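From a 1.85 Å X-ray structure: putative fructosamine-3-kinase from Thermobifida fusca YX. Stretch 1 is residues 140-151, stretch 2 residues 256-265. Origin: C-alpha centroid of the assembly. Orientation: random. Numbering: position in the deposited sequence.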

# COMPACT_ATOMS: atom_id res chain seq x y z
N THR A 140 -10.62 16.65 4.83
CA THR A 140 -11.81 16.07 4.20
C THR A 140 -11.40 15.15 3.05
O THR A 140 -10.47 15.44 2.30
CB THR A 140 -12.76 17.18 3.69
OG1 THR A 140 -12.07 18.02 2.76
CG2 THR A 140 -13.25 18.04 4.86
N TRP A 141 -12.10 14.03 2.90
CA TRP A 141 -11.68 13.02 1.93
C TRP A 141 -11.86 13.40 0.45
O TRP A 141 -10.94 13.19 -0.35
CB TRP A 141 -12.32 11.65 2.25
CG TRP A 141 -11.81 10.59 1.33
CD1 TRP A 141 -10.64 9.95 1.40
CD2 TRP A 141 -12.48 10.10 0.17
NE1 TRP A 141 -10.50 9.07 0.35
CE2 TRP A 141 -11.63 9.14 -0.42
CE3 TRP A 141 -13.71 10.38 -0.43
CZ2 TRP A 141 -11.97 8.46 -1.57
CZ3 TRP A 141 -14.04 9.70 -1.59
CH2 TRP A 141 -13.17 8.74 -2.14
N PRO A 142 -13.04 13.94 0.05
CA PRO A 142 -13.21 14.19 -1.39
C PRO A 142 -12.12 15.08 -1.98
O PRO A 142 -11.60 14.79 -3.05
CB PRO A 142 -14.60 14.87 -1.48
CG PRO A 142 -15.32 14.39 -0.26
CD PRO A 142 -14.25 14.32 0.81
N GLU A 143 -11.77 16.15 -1.27
CA GLU A 143 -10.70 17.04 -1.73
C GLU A 143 -9.33 16.35 -1.76
O GLU A 143 -8.56 16.50 -2.70
CB GLU A 143 -10.63 18.27 -0.82
CG GLU A 143 -11.81 19.24 -0.96
CD GLU A 143 -13.16 18.72 -0.41
OE1 GLU A 143 -13.22 17.82 0.47
OE2 GLU A 143 -14.18 19.26 -0.88
N PHE A 144 -9.01 15.65 -0.69
CA PHE A 144 -7.80 14.87 -0.63
C PHE A 144 -7.70 13.88 -1.80
O PHE A 144 -6.68 13.79 -2.49
CB PHE A 144 -7.76 14.14 0.71
CG PHE A 144 -6.71 13.10 0.81
CD1 PHE A 144 -5.37 13.44 0.94
CD2 PHE A 144 -7.05 11.75 0.78
CE1 PHE A 144 -4.40 12.47 1.01
CE2 PHE A 144 -6.08 10.77 0.87
CZ PHE A 144 -4.76 11.13 0.99
N TYR A 145 -8.78 13.13 -2.04
CA TYR A 145 -8.74 12.08 -3.05
C TYR A 145 -8.59 12.69 -4.45
O TYR A 145 -7.70 12.31 -5.20
CB TYR A 145 -10.01 11.25 -2.97
CG TYR A 145 -9.97 9.96 -3.75
CD1 TYR A 145 -9.02 8.99 -3.46
CD2 TYR A 145 -10.90 9.69 -4.74
CE1 TYR A 145 -9.00 7.77 -4.15
CE2 TYR A 145 -10.89 8.48 -5.43
CZ TYR A 145 -9.93 7.52 -5.14
OH TYR A 145 -9.89 6.32 -5.81
N ALA A 146 -9.44 13.67 -4.77
CA ALA A 146 -9.40 14.33 -6.08
C ALA A 146 -8.02 14.94 -6.34
O ALA A 146 -7.38 14.62 -7.35
CB ALA A 146 -10.50 15.37 -6.21
N GLU A 147 -7.54 15.76 -5.42
CA GLU A 147 -6.38 16.62 -5.67
C GLU A 147 -5.04 15.90 -5.46
O GLU A 147 -4.05 16.22 -6.14
CB GLU A 147 -6.43 17.83 -4.76
CG GLU A 147 -7.67 18.70 -4.96
CD GLU A 147 -7.86 19.72 -3.86
OE1 GLU A 147 -6.87 20.15 -3.28
OE2 GLU A 147 -9.01 20.14 -3.61
N GLN A 148 -5.02 14.95 -4.54
CA GLN A 148 -3.79 14.22 -4.15
C GLN A 148 -3.72 12.74 -4.54
O GLN A 148 -2.63 12.16 -4.53
CB GLN A 148 -3.55 14.40 -2.64
CG GLN A 148 -3.31 15.88 -2.32
CD GLN A 148 -3.18 16.22 -0.85
OE1 GLN A 148 -3.58 17.31 -0.47
NE2 GLN A 148 -2.58 15.32 -0.02
N ARG A 149 -4.86 12.13 -4.88
CA ARG A 149 -4.88 10.71 -5.26
C ARG A 149 -5.31 10.43 -6.70
O ARG A 149 -4.98 9.37 -7.25
CB ARG A 149 -5.70 9.89 -4.26
CG ARG A 149 -5.07 9.83 -2.81
CD ARG A 149 -3.78 9.02 -2.80
NE ARG A 149 -3.09 9.02 -1.53
CZ ARG A 149 -2.25 9.97 -1.11
NH1 ARG A 149 -2.02 11.05 -1.85
NH2 ARG A 149 -1.65 9.85 0.06
N ILE A 150 -6.03 11.38 -7.32
CA ILE A 150 -6.54 11.18 -8.69
C ILE A 150 -5.85 12.10 -9.69
O ILE A 150 -5.23 11.61 -10.64
CB ILE A 150 -8.09 11.37 -8.77
CG1 ILE A 150 -8.81 10.36 -7.87
CG2 ILE A 150 -8.58 11.22 -10.25
CD1 ILE A 150 -8.53 8.89 -8.22
N LEU A 151 -5.98 13.41 -9.50
CA LEU A 151 -5.57 14.36 -10.54
C LEU A 151 -4.09 14.22 -10.95
O LEU A 151 -3.77 14.23 -12.15
CB LEU A 151 -5.92 15.80 -10.15
CG LEU A 151 -7.40 16.19 -10.28
CD1 LEU A 151 -7.74 17.59 -9.70
CD2 LEU A 151 -7.82 16.12 -11.75
N PRO A 256 -15.72 0.57 -6.96
CA PRO A 256 -15.02 1.21 -8.10
C PRO A 256 -14.40 2.60 -7.84
O PRO A 256 -13.28 2.89 -8.32
CB PRO A 256 -16.12 1.31 -9.18
CG PRO A 256 -17.11 0.28 -8.82
CD PRO A 256 -17.07 0.11 -7.33
N LEU A 257 -15.12 3.45 -7.11
CA LEU A 257 -14.64 4.80 -6.78
C LEU A 257 -13.27 4.70 -6.17
O LEU A 257 -12.34 5.41 -6.57
CB LEU A 257 -15.61 5.50 -5.81
CG LEU A 257 -15.19 6.87 -5.28
CD1 LEU A 257 -15.10 7.89 -6.39
CD2 LEU A 257 -16.16 7.31 -4.17
N HIS A 258 -13.14 3.80 -5.19
CA HIS A 258 -11.89 3.62 -4.46
C HIS A 258 -10.77 2.91 -5.23
O HIS A 258 -9.63 2.90 -4.76
CB HIS A 258 -12.14 2.90 -3.15
CG HIS A 258 -12.87 3.73 -2.16
ND1 HIS A 258 -12.28 4.78 -1.49
CD2 HIS A 258 -14.16 3.70 -1.73
CE1 HIS A 258 -13.16 5.36 -0.70
NE2 HIS A 258 -14.31 4.72 -0.83
N GLN A 259 -11.12 2.32 -6.37
CA GLN A 259 -10.17 1.67 -7.25
C GLN A 259 -9.58 2.61 -8.30
O GLN A 259 -8.64 2.24 -9.00
CB GLN A 259 -10.85 0.47 -7.94
CG GLN A 259 -11.17 -0.67 -6.96
CD GLN A 259 -11.93 -1.84 -7.56
OE1 GLN A 259 -12.61 -1.70 -8.57
NE2 GLN A 259 -11.86 -2.99 -6.88
N LEU A 260 -10.11 3.82 -8.40
CA LEU A 260 -9.63 4.75 -9.42
C LEU A 260 -8.18 5.17 -9.19
O LEU A 260 -7.40 5.22 -10.14
CB LEU A 260 -10.56 5.96 -9.54
CG LEU A 260 -11.98 5.64 -10.05
CD1 LEU A 260 -12.84 6.91 -10.06
CD2 LEU A 260 -11.98 4.97 -11.42
N HIS A 261 -7.82 5.44 -7.94
CA HIS A 261 -6.45 5.84 -7.62
C HIS A 261 -5.45 4.75 -8.06
O HIS A 261 -4.56 5.03 -8.85
CB HIS A 261 -6.28 6.18 -6.13
CG HIS A 261 -4.86 6.21 -5.68
ND1 HIS A 261 -3.95 7.16 -6.13
CD2 HIS A 261 -4.17 5.39 -4.84
CE1 HIS A 261 -2.77 6.91 -5.58
NE2 HIS A 261 -2.88 5.85 -4.80
N PRO A 262 -5.58 3.50 -7.53
CA PRO A 262 -4.61 2.48 -7.95
C PRO A 262 -4.60 2.24 -9.42
O PRO A 262 -3.54 1.99 -9.98
CB PRO A 262 -5.07 1.21 -7.20
CG PRO A 262 -6.44 1.48 -6.75
CD PRO A 262 -6.50 2.97 -6.52
N LEU A 263 -5.77 2.30 -10.07
CA LEU A 263 -5.79 2.07 -11.51
C LEU A 263 -5.04 3.14 -12.33
O LEU A 263 -4.35 2.81 -13.32
CB LEU A 263 -7.23 1.88 -12.04
CG LEU A 263 -7.81 0.50 -11.67
CD1 LEU A 263 -9.34 0.49 -11.91
CD2 LEU A 263 -7.08 -0.69 -12.42
N LEU A 264 -5.17 4.39 -11.92
CA LEU A 264 -4.40 5.47 -12.54
C LEU A 264 -2.88 5.33 -12.31
O LEU A 264 -2.09 5.60 -13.22
CB LEU A 264 -4.89 6.83 -12.04
CG LEU A 264 -6.24 7.25 -12.63
CD1 LEU A 264 -6.84 8.37 -11.76
CD2 LEU A 264 -6.12 7.69 -14.11
N VAL A 265 -2.50 4.91 -11.11
CA VAL A 265 -1.10 4.61 -10.85
C VAL A 265 -0.60 3.50 -11.77
O VAL A 265 0.49 3.60 -12.32
CB VAL A 265 -0.86 4.27 -9.36
CG1 VAL A 265 0.59 3.78 -9.12
CG2 VAL A 265 -1.16 5.50 -8.51

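Two helical segments, far apart in sequence, pack side by side in this putative fructosamine-3-kinase. Their axes approach to 8.8 Å and run in broadly the same direction, at 33°. About 439 Å² of surface is buried between them, counting both sides. Tyr145 and His261 cover the most, and all three hydrogen bonds across the contact involve one or both of them.

Tyr145 is the knob of the first helix. Its CA-to-CB bond points sideways, but with chi1 in t the long ring carries the hydroxyl into a hole formed by Leu257, His258, Leu260 and His261. This hole lies where the second helix is kinked. The backbone N of His261 has no bond to the turn before, and Tyr145 OH accepts from it: His261 N to Tyr145 OH is 3.1 Å. The same hydroxyl donates to a carbonyl, with Tyr145 OH to Leu257 O at 2.7 Å. Tyrosine suits the site because one group serves as both donor and acceptor in a buried place, while its side chain sits among the four residues.

His261 points toward the first helix, also with chi1 in t. Its ring donates to a main-chain carbonyl, with His261 ND1 to Arg149 O at 2.7 Å. Histidine suits the place: ND1 carries a proton for the carbonyl, and the flat ring offers a face to Arg149 CD. The acceptor lies in the part of the helix that has a wider pi-type turn, at 145-150. Arg149 also covers the imidazole with its aliphatic part. Arg149 CD sits over one face of the ring, 3.8 Å from the centroid of the His261 ring, in a CH-pi contact. The guanidinium is held separately: Arg149 NH1 bonds to Gln148 O at 3.0 Å, and both terminal nitrogens have partners elsewhere in the structure.

Apolar side chains fill the space around these polar contacts. Ile150 starts sideways, but its end comes nearer the second helix. Ile150 CD1 reaches Leu260 CB at 3.8 Å, and Ile150 CG2 reaches Leu264 CD1 at 3.7 Å. The branched side chain thus touches two successive turns. The helices are close here, with Ile150 CA and His261 CA 5.4 Å apart.

Trp141 points toward the second helix near the start of its own. Trp141 CH2 meets Leu257 CD2 at 3.9 Å, at the edge of the indole. Trp141 CZ2 lies 3.4 Å from His258 CE1. These two rings pair obliquely, with planes at 43°. The broad indole suits this place because it reaches both residues at once.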